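SJCHGC06286 protein (Schistosoma japonicum, PDB 3QBR) probably binds BH domains of partner proteins as a Bcl-2 family apoptosis regulator, and is represented here by its helical domain without the probable C-terminal membrane-spanning part. Local coordinates at residues V69-N73 with F126-I131; S64-L68 with L173-S177; Y40-L44 with G140-Q146. One frame throughout, in Å; residues are numbered along the deposited sequence.

Contact 1: residues V69-N73 with F126-I131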
loop_
_atom_site.group_PDB
_atom_site.type_symbol
_atom_site.label_atom_id
_atom_site.label_comp_id
_atom_site.label_asym_id
_atom_site.label_seq_id
_atom_site.Cartn_x
_atom_site.Cartn_y
_atom_site.Cartn_z
ATOM N N VAL A 69 7.229 -3.588 6.106
ATOM C CA VAL A 69 7.118 -2.191 5.697
ATOM C C VAL A 69 8.148 -1.387 6.509
ATOM O O VAL A 69 8.622 -0.323 6.096
ATOM C CB VAL A 69 5.700 -1.673 5.921
ATOM C CG1 VAL A 69 5.642 -0.140 5.805
ATOM C CG2 VAL A 69 4.757 -2.311 4.909
ATOM N N GLY A 70 8.519 -1.928 7.666
ATOM C CA GLY A 70 9.584 -1.334 8.447
ATOM C C GLY A 70 10.899 -1.474 7.693
ATOM O O GLY A 70 11.660 -0.505 7.575
ATOM N N ASP A 71 11.159 -2.686 7.189
ATOM C CA ASP A 71 12.327 -2.944 6.358
ATOM C C ASP A 71 12.325 -1.947 5.228
ATOM O O ASP A 71 13.345 -1.315 4.949
ATOM C CB ASP A 71 12.300 -4.359 5.780
ATOM C CG ASP A 71 12.577 -5.442 6.827
ATOM O OD1 ASP A 71 13.255 -5.162 7.844
ATOM O OD2 ASP A 71 12.119 -6.588 6.613
ATOM N N PHE A 72 11.170 -1.793 4.587
ATOM C CA PHE A 72 11.055 -0.901 3.439
ATOM C C PHE A 72 11.339 0.551 3.802
ATOM O O PHE A 72 12.060 1.233 3.086
ATOM C CB PHE A 72 9.671 -1.026 2.778
ATOM C CG PHE A 72 9.448 -0.080 1.638
ATOM C CD1 PHE A 72 9.436 -0.541 0.337
ATOM C CD2 PHE A 72 9.216 1.259 1.866
ATOM C CE1 PHE A 72 9.220 0.317 -0.733
ATOM C CE2 PHE A 72 8.988 2.142 0.793
ATOM C CZ PHE A 72 8.986 1.664 -0.504
ATOM N N ASN A 73 10.764 1.035 4.902
ATOM C CA ASN A 73 10.882 2.453 5.233
ATOM C C ASN A 73 12.328 2.798 5.503
ATOM O O ASN A 73 12.889 3.729 4.938
ATOM C CB ASN A 73 10.023 2.812 6.454
ATOM C CG ASN A 73 8.554 3.003 6.103
ATOM O OD1 ASN A 73 8.195 3.208 4.947
ATOM N ND2 ASN A 73 7.696 2.922 7.109
ATOM N N PHE A 126 2.049 -1.743 -0.117
ATOM C CA PHE A 126 1.509 -1.283 1.155
ATOM C C PHE A 126 2.308 -0.132 1.751
ATOM O O PHE A 126 1.724 0.791 2.326
ATOM C CB PHE A 126 1.421 -2.415 2.184
ATOM C CG PHE A 126 0.367 -3.452 1.867
ATOM C CD1 PHE A 126 -0.927 -3.330 2.376
ATOM C CD2 PHE A 126 0.665 -4.554 1.065
ATOM C CE1 PHE A 126 -1.923 -4.296 2.092
ATOM C CE2 PHE A 126 -0.316 -5.520 0.773
ATOM C CZ PHE A 126 -1.620 -5.392 1.294
ATOM N N ALA A 127 3.635 -0.183 1.648
ATOM C CA ALA A 127 4.440 0.847 2.301
ATOM C C ALA A 127 4.218 2.189 1.606
ATOM O O ALA A 127 4.129 3.255 2.257
ATOM C CB ALA A 127 5.899 0.472 2.327
ATOM N N PHE A 128 4.075 2.117 0.284
ATOM C CA PHE A 128 3.841 3.301 -0.520
ATOM C C PHE A 128 2.447 3.867 -0.350
ATOM O O PHE A 128 2.276 5.081 -0.226
ATOM C CB PHE A 128 4.047 2.986 -1.992
ATOM C CG PHE A 128 4.022 4.195 -2.890
ATOM C CD1 PHE A 128 4.932 5.222 -2.719
ATOM C CD2 PHE A 128 3.133 4.268 -3.941
ATOM C CE1 PHE A 128 4.924 6.327 -3.576
ATOM C CE2 PHE A 128 3.131 5.360 -4.810
ATOM C CZ PHE A 128 4.021 6.388 -4.619
ATOM N N LEU A 129 1.446 2.995 -0.404
ATOM C CA LEU A 129 0.053 3.400 -0.153
ATOM C C LEU A 129 -0.069 4.113 1.208
ATOM O O LEU A 129 -0.717 5.150 1.319
ATOM C CB LEU A 129 -0.866 2.182 -0.218
ATOM C CG LEU A 129 -2.335 2.304 0.185
ATOM C CD1 LEU A 129 -3.187 3.093 -0.842
ATOM C CD2 LEU A 129 -2.885 0.886 0.402
ATOM N N ARG A 130 0.607 3.579 2.222
ATOM C CA ARG A 130 0.687 4.222 3.540
ATOM C C ARG A 130 1.204 5.651 3.458
ATOM O O ARG A 130 0.661 6.571 4.077
ATOM C CB ARG A 130 1.622 3.436 4.452
ATOM C CG ARG A 130 1.552 3.868 5.875
ATOM C CD ARG A 130 2.511 3.076 6.760
ATOM N NE ARG A 130 3.764 3.807 6.796
ATOM C CZ ARG A 130 4.188 4.515 7.832
ATOM N NH1 ARG A 130 3.482 4.547 8.954
ATOM N NH2 ARG A 130 5.335 5.170 7.752
ATOM N N ILE A 131 2.275 5.813 2.690
ATOM C CA ILE A 131 2.980 7.075 2.576
ATOM C C ILE A 131 2.074 8.099 1.910
ATOM O O ILE A 131 1.961 9.228 2.371
ATOM C CB ILE A 131 4.315 6.867 1.810
ATOM C CG1 ILE A 131 5.399 6.433 2.793
ATOM C CG2 ILE A 131 4.722 8.115 1.040
ATOM C CD1 ILE A 131 6.502 5.605 2.163
HETATM O O HOH W 1 5.499 3.230 4.561
#
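Ala127 presents its methyl to two side chains of helix 58-79 at once, Phe72 and Val69. Its CB lies over a face of the Phe72 ring, 3.8 Å from the centroid and 25° off the normal, which meets the geometry of a CH-pi contact; the methyl is displaced toward the CD2 side of the ring. Phe72 reaches this place because its CG is anti to the backbone N (chi1 177°), which carries the ring out over the opposing helix. From the neighbouring turn Val69 CG1 comes to 3.5 Å from the same Ala127 CB, while the other branch, CG2, lies 4.3 Å from Phe126 CB.

A water joins the helices above this apolar patch. It donates to Asn73 OD1 at 2.7 Å and to Ala127 O, also at 2.7 Å, and accepts from Arg130 NE at 2.9 Å, lying in the guanidinium plane at its edge. Three bonds thus grip one oxygen. Asn73 and Arg130 cross at about a right angle, with their planes roughly midway between parallel and perpendicular. Asn73 ND2 and Arg130 NH2 are both donors, so their 3.3 Å approach is no hydrogen bond; the water supplies the polar link instead.

The axes of the segments 69-73 and 126-131 cross at -70° and pass 9.9 Å apart. Phe72 and Phe128 also touch a chain of another protein, consistent with the ligand groove of Bcl-2 proteins. Helix 17-31 covers one flank through Phe28, which touches Val69 and Arg130, and helices 99-113 and 142-159 pack on Leu129.

Contact 2: residues S64-L68 with L173-S177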
loop_
_atom_site.group_PDB
_atom_site.type_symbol
_atom_site.label_atom_id
_atom_site.label_comp_id
_atom_site.label_asym_id
_atom_site.label_seq_id
_atom_site.Cartn_x
_atom_site.Cartn_y
_atom_site.Cartn_z
ATOM N N SER A 64 3.455 -9.180 10.258
ATOM C CA SER A 64 4.444 -9.372 9.217
ATOM C C SER A 64 4.594 -8.102 8.425
ATOM O O SER A 64 5.709 -7.660 8.172
ATOM C CB SER A 64 4.050 -10.511 8.276
ATOM O OG SER A 64 4.244 -11.757 8.910
ATOM N N LEU A 65 3.476 -7.513 8.024
ATOM C CA LEU A 65 3.544 -6.326 7.176
ATOM C C LEU A 65 4.221 -5.152 7.874
ATOM O O LEU A 65 4.873 -4.334 7.229
ATOM C CB LEU A 65 2.159 -5.910 6.722
ATOM C CG LEU A 65 1.679 -6.571 5.461
ATOM C CD1 LEU A 65 0.260 -6.119 5.254
ATOM C CD2 LEU A 65 2.588 -6.152 4.288
ATOM N N LEU A 66 4.039 -5.057 9.189
ATOM C CA LEU A 66 4.639 -3.969 9.948
ATOM C C LEU A 66 6.137 -4.190 9.960
ATOM O O LEU A 66 6.919 -3.267 9.730
ATOM C CB LEU A 66 4.080 -3.856 11.385
ATOM C CG LEU A 66 2.653 -3.296 11.541
ATOM C CD1 LEU A 66 2.099 -3.619 12.905
ATOM C CD2 LEU A 66 2.565 -1.820 11.305
ATOM N N GLN A 67 6.543 -5.423 10.212
ATOM C CA GLN A 67 7.960 -5.710 10.167
ATOM C C GLN A 67 8.547 -5.383 8.782
ATOM O O GLN A 67 9.553 -4.692 8.685
ATOM C CB GLN A 67 8.216 -7.149 10.553
ATOM C CG GLN A 67 9.685 -7.542 10.470
ATOM C CD GLN A 67 9.837 -9.042 10.406
ATOM O OE1 GLN A 67 9.575 -9.733 11.387
ATOM N NE2 GLN A 67 10.215 -9.561 9.231
ATOM N N LEU A 68 7.872 -5.834 7.729
ATOM C CA LEU A 68 8.362 -5.746 6.357
ATOM C C LEU A 68 8.262 -4.345 5.749
ATOM O O LEU A 68 9.092 -3.975 4.928
ATOM C CB LEU A 68 7.617 -6.753 5.464
ATOM C CG LEU A 68 7.841 -8.254 5.694
ATOM C CD1 LEU A 68 6.809 -9.079 4.924
ATOM C CD2 LEU A 68 9.237 -8.688 5.305
ATOM N N LEU A 173 2.630 -13.924 3.389
ATOM C CA LEU A 173 3.429 -12.905 4.059
ATOM C C LEU A 173 4.019 -13.402 5.397
ATOM O O LEU A 173 5.157 -13.081 5.759
ATOM C CB LEU A 173 2.586 -11.632 4.249
ATOM C CG LEU A 173 2.233 -10.897 2.956
ATOM C CD1 LEU A 173 1.025 -10.009 3.168
ATOM C CD2 LEU A 173 3.443 -10.100 2.404
ATOM N N ILE A 174 3.236 -14.182 6.128
ATOM C CA ILE A 174 3.665 -14.633 7.436
ATOM C C ILE A 174 4.989 -15.384 7.295
ATOM O O ILE A 174 6.015 -14.984 7.851
ATOM C CB ILE A 174 2.596 -15.506 8.091
ATOM C CG1 ILE A 174 1.327 -14.674 8.318
ATOM C CG2 ILE A 174 3.124 -16.081 9.391
ATOM C CD1 ILE A 174 0.149 -15.470 8.811
ATOM N N GLU A 175 4.973 -16.450 6.506
ATOM C CA GLU A 175 6.183 -17.212 6.242
ATOM C C GLU A 175 7.243 -16.394 5.497
ATOM O O GLU A 175 8.409 -16.435 5.855
ATOM C CB GLU A 175 5.839 -18.469 5.454
ATOM C CG GLU A 175 6.859 -19.581 5.571
ATOM C CD GLU A 175 6.347 -20.882 4.956
ATOM O OE1 GLU A 175 7.105 -21.879 4.920
ATOM O OE2 GLU A 175 5.176 -20.907 4.506
ATOM N N PHE A 176 6.848 -15.658 4.463
ATOM C CA PHE A 176 7.812 -14.834 3.734
ATOM C C PHE A 176 8.732 -14.094 4.694
ATOM O O PHE A 176 9.917 -13.885 4.418
ATOM C CB PHE A 176 7.099 -13.823 2.837
ATOM C CG PHE A 176 8.033 -12.888 2.112
ATOM C CD1 PHE A 176 8.937 -13.371 1.174
ATOM C CD2 PHE A 176 8.012 -11.521 2.369
ATOM C CE1 PHE A 176 9.809 -12.501 0.503
ATOM C CE2 PHE A 176 8.873 -10.643 1.693
ATOM C CZ PHE A 176 9.778 -11.137 0.765
ATOM N N SER A 177 8.174 -13.721 5.836
ATOM C CA SER A 177 8.838 -12.838 6.779
ATOM C C SER A 177 9.576 -13.551 7.912
ATOM O O SER A 177 10.243 -12.889 8.689
ATOM C CB SER A 177 7.807 -11.886 7.385
ATOM O OG SER A 177 6.826 -12.621 8.094
#
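Ser64 and Ser177 meet through their hydroxyls, with Ser64 OG and Ser177 OG 2.8 Å apart and hydrogen-bonded in a direction the geometry leaves open. Ser177 OG also lies 2.9 Å from Leu173 O, so this carbonyl and Ser64 OG compete for its one proton. Its chi1 of 62° sets OG between the backbone N and the carbonyl carbon, turned back toward the carbonyl of Leu173. Ser64 OG also lies 3.3 Å from Ile174 CA, and Glu60 O, one turn earlier, is a weak alternative acceptor for the Ser64 hydroxyl.

Gln67, an exposed residue with an extended chain, sends NE2 to Ser177 O in a weak but straight hydrogen bond of 3.4 Å (173°).

Apolar groups form the next shell. Leu68 CD1 comes to the edge of the Phe176 ring, 3.7 Å from CD2, and packs on Ser177 CB at 3.9 Å. Deeper, Leu65 CG meets Leu173 CD1 at 4.2 Å, the two side chains crossing obliquely.

A chain of another protein puts aromatic side chains against Phe176 and Leu68. The short C-terminal helix belongs to a sequence that resembles the BH2 motif and lies against helix 58-79, where Ile61 also touches Leu173 and Ile174. Beneath both, helix 119-137 supplies the floor: Trp119 meets the Phe176 ring and Leu173, Val123 touches Leu68, and Phe126 touches Leu65.

Contact 3: residues Y40-L44 with G140-Q146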
loop_
_atom_site.group_PDB
_atom_site.type_symbol
_atom_site.label_atom_id
_atom_site.label_comp_id
_atom_site.label_asym_id
_atom_site.label_seq_id
_atom_site.Cartn_x
_atom_site.Cartn_y
_atom_site.Cartn_z
ATOM N N TYR A 40 -7.862 10.134 13.003
ATOM C CA TYR A 40 -8.487 10.695 11.812
ATOM C C TYR A 40 -8.922 9.568 10.870
ATOM O O TYR A 40 -10.046 9.564 10.350
ATOM C CB TYR A 40 -7.572 11.715 11.118
ATOM C CG TYR A 40 -8.015 12.041 9.706
ATOM C CD1 TYR A 40 -9.031 12.972 9.463
ATOM C CD2 TYR A 40 -7.419 11.415 8.607
ATOM C CE1 TYR A 40 -9.455 13.260 8.150
ATOM C CE2 TYR A 40 -7.835 11.688 7.300
ATOM C CZ TYR A 40 -8.840 12.608 7.072
ATOM O OH TYR A 40 -9.226 12.865 5.771
ATOM N N LEU A 41 -8.056 8.580 10.680
ATOM C CA LEU A 41 -8.396 7.489 9.765
ATOM C C LEU A 41 -9.497 6.583 10.314
ATOM O O LEU A 41 -10.333 6.072 9.579
ATOM C CB LEU A 41 -7.161 6.650 9.459
ATOM C CG LEU A 41 -6.070 7.335 8.632
ATOM C CD1 LEU A 41 -4.851 6.426 8.512
ATOM C CD2 LEU A 41 -6.605 7.728 7.252
ATOM N N THR A 42 -9.479 6.373 11.616
ATOM C CA THR A 42 -10.423 5.471 12.212
ATOM C C THR A 42 -11.822 6.036 12.064
ATOM O O THR A 42 -12.766 5.303 11.770
ATOM C CB THR A 42 -10.145 5.263 13.694
ATOM O OG1 THR A 42 -8.858 4.646 13.872
ATOM C CG2 THR A 42 -11.249 4.393 14.296
ATOM N N ASP A 43 -11.951 7.346 12.248
ATOM C CA ASP A 43 -13.259 7.989 12.119
ATOM C C ASP A 43 -13.715 8.052 10.672
ATOM O O ASP A 43 -14.891 7.824 10.387
ATOM C CB ASP A 43 -13.281 9.379 12.773
ATOM C CG ASP A 43 -12.918 9.335 14.277
ATOM O OD1 ASP A 43 -12.805 8.224 14.864
ATOM O OD2 ASP A 43 -12.737 10.419 14.873
ATOM N N LEU A 44 -12.783 8.334 9.760
ATOM C CA LEU A 44 -13.110 8.356 8.346
ATOM C C LEU A 44 -13.690 7.036 7.935
ATOM O O LEU A 44 -14.688 6.982 7.220
ATOM C CB LEU A 44 -11.878 8.635 7.498
ATOM C CG LEU A 44 -12.054 8.441 5.991
ATOM C CD1 LEU A 44 -13.325 9.130 5.520
ATOM C CD2 LEU A 44 -10.846 9.010 5.281
ATOM N N GLY A 140 -6.618 16.407 5.217
ATOM C CA GLY A 140 -7.930 15.802 5.204
ATOM C C GLY A 140 -8.501 15.495 3.840
ATOM O O GLY A 140 -9.652 15.793 3.574
ATOM N N HIS A 141 -7.711 14.860 2.983
ATOM C CA HIS A 141 -8.197 14.511 1.659
ATOM C C HIS A 141 -8.876 13.156 1.706
ATOM O O HIS A 141 -8.409 12.168 1.120
ATOM C CB HIS A 141 -7.070 14.558 0.624
ATOM C CG HIS A 141 -6.574 15.941 0.336
ATOM N ND1 HIS A 141 -7.384 16.925 -0.201
ATOM C CD2 HIS A 141 -5.360 16.520 0.522
ATOM C CE1 HIS A 141 -6.694 18.039 -0.334
ATOM N NE2 HIS A 141 -5.460 17.823 0.097
ATOM N N SER A 142 -10.005 13.130 2.403
ATOM C CA SER A 142 -10.667 11.881 2.708
ATOM C C SER A 142 -11.051 11.085 1.464
ATOM O O SER A 142 -10.774 9.892 1.395
ATOM C CB SER A 142 -11.862 12.103 3.635
ATOM O OG SER A 142 -12.935 12.705 2.953
ATOM N N ASP A 143 -11.665 11.721 0.472
ATOM C CA ASP A 143 -12.102 10.967 -0.712
ATOM C C ASP A 143 -10.927 10.436 -1.541
ATOM O O ASP A 143 -10.996 9.315 -2.039
ATOM C CB ASP A 143 -13.008 11.803 -1.590
ATOM C CG ASP A 143 -12.297 13.007 -2.145
ATOM O OD1 ASP A 143 -11.632 13.713 -1.346
ATOM O OD2 ASP A 143 -12.393 13.238 -3.375
ATOM N N ALA A 144 -9.845 11.209 -1.681
ATOM C CA ALA A 144 -8.678 10.664 -2.385
ATOM C C ALA A 144 -8.155 9.418 -1.653
ATOM O O ALA A 144 -7.807 8.404 -2.282
ATOM C CB ALA A 144 -7.542 11.720 -2.591
ATOM N N ILE A 145 -8.113 9.503 -0.325
ATOM C CA ILE A 145 -7.646 8.406 0.506
ATOM C C ILE A 145 -8.479 7.147 0.219
ATOM O O ILE A 145 -7.940 6.100 -0.158
ATOM C CB ILE A 145 -7.718 8.784 2.009
ATOM C CG1 ILE A 145 -6.754 9.923 2.309
ATOM C CG2 ILE A 145 -7.419 7.579 2.884
ATOM C CD1 ILE A 145 -6.630 10.319 3.795
ATOM N N GLN A 146 -9.796 7.263 0.363
ATOM C CA GLN A 146 -10.678 6.133 0.116
ATOM C C GLN A 146 -10.538 5.664 -1.307
ATOM O O GLN A 146 -10.779 4.499 -1.620
ATOM C CB GLN A 146 -12.141 6.487 0.401
ATOM C CG GLN A 146 -12.506 6.508 1.892
ATOM C CD GLN A 146 -11.930 5.321 2.686
ATOM O OE1 GLN A 146 -12.039 4.155 2.266
ATOM N NE2 GLN A 146 -11.326 5.621 3.852
#
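Across the contact, Tyr40 OH meets mainly carbon: Gly140 CA at 3.3 Å and Ser142 CB at 3.5 Å. Ser142 N is also near, but at an angle too poor for a hydrogen bond. A chi1 of 165° turns the Tyr40 ring away from its own backbone N and out toward Gly140, and Ile145 CD1 touches the ring at its edge, in plane, 4.0 Å from Tyr40 CE2.

One turn on, Leu44 and Gln146 come from opposite directions, bringing Gln146 NE2 to 3.6 Å from Leu44 CG. Leu44 CD2 also reaches Ser142 CB, at 3.6 Å. Leu41 adds a flank contact, its CD2 4.3 Å from Ile145 CD1.

Gly140, with positive phi, is the C-prime residue of the Schellman motif that ends helix 119-137, and His141 is the N-cap of helix 142-159, its NE2 bonded to Ser93 O. Tyr40 therefore covers the turn between two helices. The axes of the segments 40-44 and 142-146 cross at -79°.

Since the interface contains no hydrogen bond between its segments, the contact between them rests on van der Waals packing, and Leu44 packs against the amide nitrogen of Gln146 in the same way.

Following the chain from the N terminus, helix 35-48 supplies the first segment of contact 3, and helix 58-79 then supplies those of contacts 2 and 1 in turn. Contact 1 closes first, at helix 119-137; contact 3 closes next, at the start of helix 142-159; contact 2 closes last, at the C-terminal helix 172-176. Contact 1 is thus nested inside both other loops, whereas contacts 2 and 3 cross, their segments alternating. Contacts 1 and 2 touch through Phe126 and Leu65. Contact 3 lies across the chain's centre from contact 2, their centres about 26 Å apart. Together they join helix 35-48, helices 58-79, 119-137 and 142-159, and helix 172-176.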